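PDB 2OC3: tyrosine-protein phosphatase non-receptor type 18 from Homo sapiens, which removes phosphate from phosphorylated tyrosines of proteins, acting through this catalytic domain on autophosphorylated tyrosine kinases. Local coordinates for residues A[217-222]-A[227-232]. Residues are numbered along the deposited sequence; the frame is centred on the assembly and turned at random.
Sequences EARRLQ and EPLCVH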
loop_
_atom_site.group_PDB
_atom_site.type_symbol
_atom_site.label_atom_id
_atom_site.label_comp_id
_atom_site.label_asym_id
_atom_site.label_seq_id
_atom_site.Cartn_x
_atom_site.Cartn_y
_atom_site.Cartn_z
ATOM N N GLU A 217 7.208 -5.766 -11.669
ATOM C CA GLU A 217 8.222 -4.741 -11.821
ATOM C C GLU A 217 8.674 -4.189 -10.474
ATOM O O GLU A 217 9.862 -3.963 -10.247
ATOM C CB GLU A 217 7.706 -3.623 -12.705
ATOM C CG GLU A 217 8.693 -2.447 -12.871
ATOM C CD GLU A 217 10.056 -2.812 -13.478
ATOM O OE1 GLU A 217 10.166 -3.769 -14.260
ATOM O OE2 GLU A 217 11.046 -2.109 -13.182
ATOM N N ALA A 218 7.753 -3.963 -9.541
ATOM C CA ALA A 218 8.151 -3.490 -8.225
ATOM C C ALA A 218 9.166 -4.414 -7.589
ATOM O O ALA A 218 10.089 -3.974 -6.940
ATOM C CB ALA A 218 6.936 -3.363 -7.286
ATOM N N ARG A 219 8.924 -5.715 -7.741
ATOM C CA ARG A 219 9.824 -6.691 -7.142
ATOM C C ARG A 219 11.180 -6.714 -7.815
ATOM O O ARG A 219 12.196 -6.935 -7.137
ATOM C CB ARG A 219 9.180 -8.070 -7.134
ATOM C CG ARG A 219 8.219 -8.243 -5.943
ATOM C CD ARG A 219 9.008 -8.460 -4.699
ATOM N NE ARG A 219 8.204 -8.305 -3.502
ATOM C CZ ARG A 219 8.703 -8.119 -2.293
ATOM N NH1 ARG A 219 10.020 -8.025 -2.098
ATOM N NH2 ARG A 219 7.864 -7.986 -1.261
ATOM N N ARG A 220 11.226 -6.484 -9.122
ATOM C CA ARG A 220 12.544 -6.396 -9.765
ATOM C C ARG A 220 13.309 -5.191 -9.236
ATOM O O ARG A 220 14.516 -5.265 -9.002
ATOM C CB ARG A 220 12.415 -6.278 -11.281
ATOM C CG ARG A 220 11.978 -7.552 -11.976
ATOM C CD ARG A 220 12.045 -7.499 -13.479
ATOM N NE ARG A 220 10.975 -6.681 -14.029
ATOM C CZ ARG A 220 9.796 -7.147 -14.452
ATOM N NH1 ARG A 220 9.504 -8.441 -14.406
ATOM N NH2 ARG A 220 8.920 -6.331 -14.948
ATOM N N LEU A 221 12.617 -4.053 -9.078
ATOM C CA LEU A 221 13.268 -2.823 -8.621
ATOM C C LEU A 221 13.678 -2.901 -7.162
ATOM O O LEU A 221 14.692 -2.311 -6.762
ATOM C CB LEU A 221 12.352 -1.622 -8.825
ATOM C CG LEU A 221 12.005 -1.327 -10.272
ATOM C CD1 LEU A 221 10.796 -0.408 -10.375
ATOM C CD2 LEU A 221 13.218 -0.723 -11.041
ATOM N N GLN A 222 12.875 -3.592 -6.359
ATOM C CA GLN A 222 13.137 -3.770 -4.928
ATOM C C GLN A 222 14.399 -4.605 -4.686
ATOM O O GLN A 222 15.178 -4.296 -3.772
ATOM C CB GLN A 222 11.941 -4.477 -4.282
ATOM C CG GLN A 222 12.111 -4.941 -2.816
ATOM C CD GLN A 222 12.273 -3.810 -1.844
ATOM O OE1 GLN A 222 11.936 -2.662 -2.131
ATOM N NE2 GLN A 222 12.820 -4.134 -0.664
ATOM N N GLU A 227 14.069 -3.654 3.160
ATOM C CA GLU A 227 13.323 -2.387 3.211
ATOM C C GLU A 227 11.885 -2.600 2.723
ATOM O O GLU A 227 11.655 -3.337 1.778
ATOM C CB GLU A 227 14.013 -1.275 2.403
ATOM C CG GLU A 227 15.448 -0.974 2.859
ATOM C CD GLU A 227 16.526 -1.837 2.176
ATOM O OE1 GLU A 227 16.216 -2.740 1.358
ATOM O OE2 GLU A 227 17.715 -1.597 2.485
ATOM N N PRO A 228 10.934 -1.966 3.391
ATOM C CA PRO A 228 9.539 -2.194 3.047
ATOM C C PRO A 228 9.162 -1.505 1.718
ATOM O O PRO A 228 9.762 -0.501 1.349
ATOM C CB PRO A 228 8.804 -1.548 4.217
ATOM C CG PRO A 228 9.660 -0.455 4.636
ATOM C CD PRO A 228 11.060 -1.028 4.511
ATOM N N LEU A 229 8.228 -2.116 1.021
ATOM C CA LEU A 229 7.542 -1.464 -0.089
ATOM C C LEU A 229 6.595 -0.451 0.522
ATOM O O LEU A 229 5.921 -0.750 1.509
ATOM C CB LEU A 229 6.752 -2.461 -0.920
ATOM C CG LEU A 229 7.504 -3.552 -1.681
ATOM C CD1 LEU A 229 6.537 -4.514 -2.308
ATOM C CD2 LEU A 229 8.346 -2.941 -2.769
ATOM N N CYS A 230 6.487 0.721 -0.074
ATOM C CA CYS A 230 5.524 1.753 0.354
ATOM C C CYS A 230 4.338 1.682 -0.605
ATOM O O CYS A 230 4.495 1.898 -1.802
ATOM C CB CYS A 230 6.157 3.114 0.301
ATOM S SG CYS A 230 4.976 4.410 0.832
ATOM N N VAL A 231 3.167 1.333 -0.093
ATOM C CA VAL A 231 1.967 1.094 -0.912
ATOM C C VAL A 231 0.891 2.049 -0.454
ATOM O O VAL A 231 0.629 2.158 0.747
ATOM C CB VAL A 231 1.489 -0.368 -0.829
ATOM C CG1 VAL A 231 0.357 -0.620 -1.836
ATOM C CG2 VAL A 231 2.670 -1.390 -1.062
ATOM N N HIS A 232 0.241 2.733 -1.375
ATOM C CA HIS A 232 -0.817 3.645 -0.982
ATOM C C HIS A 232 -1.842 3.804 -2.078
ATOM O O HIS A 232 -1.567 3.520 -3.224
ATOM C CB HIS A 232 -0.296 5.025 -0.572
ATOM C CG HIS A 232 0.116 5.896 -1.722
ATOM N ND1 HIS A 232 -0.743 6.789 -2.352
ATOM C CD2 HIS A 232 1.325 6.061 -2.311
ATOM C CE1 HIS A 232 -0.075 7.430 -3.298
ATOM N NE2 HIS A 232 1.193 7.028 -3.278
HETATM O O HOH W 1 11.050 -0.387 -1.093
#
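Leu229 lays its two methyl groups against the last turn of helix 209-222, CD2 packing on the amide of Gln222 and CD1 lying over one face of the Arg219 guanidinium. The contact closes the helix-to-strand half of the beta-alpha-beta crossover 187-196, 209-222, 229-232 of the classical tyrosine phosphatase fold, and the last strand runs on directly into the phosphate-binding loop, whose Cys233 is the predicted nucleophile. A branched leucine suits the place because each methyl has its own neighbour: CD2 comes within 3.7 Å of Gln222 OE1, while CD1 stands 3.9 Å from Arg219 NH2. The same NH2 pairs with the Asp247 carboxylate of helix 238-254 in a salt bridge; arginine fits here because its flat head can take a methyl on its face and still bind an acid. A glutamine suits this helix end because its amide offers a donor and an acceptor at once. With CG opposite the backbone N (chi1 171°) and a bend at chi2, the head group reaches the loop. There NE2 gives a weak, strongly bent bond to Glu227 O, 2.8 Å away, and another weak one to Gly225 O. A leucine in place of Gln222 would probably leave both carbonyls without this donor and the bridging water without its helix-side acceptor. The water donates at both ends, lying 2.7 Å from Gln222 OE1 and 2.8 Å from Pro228 O.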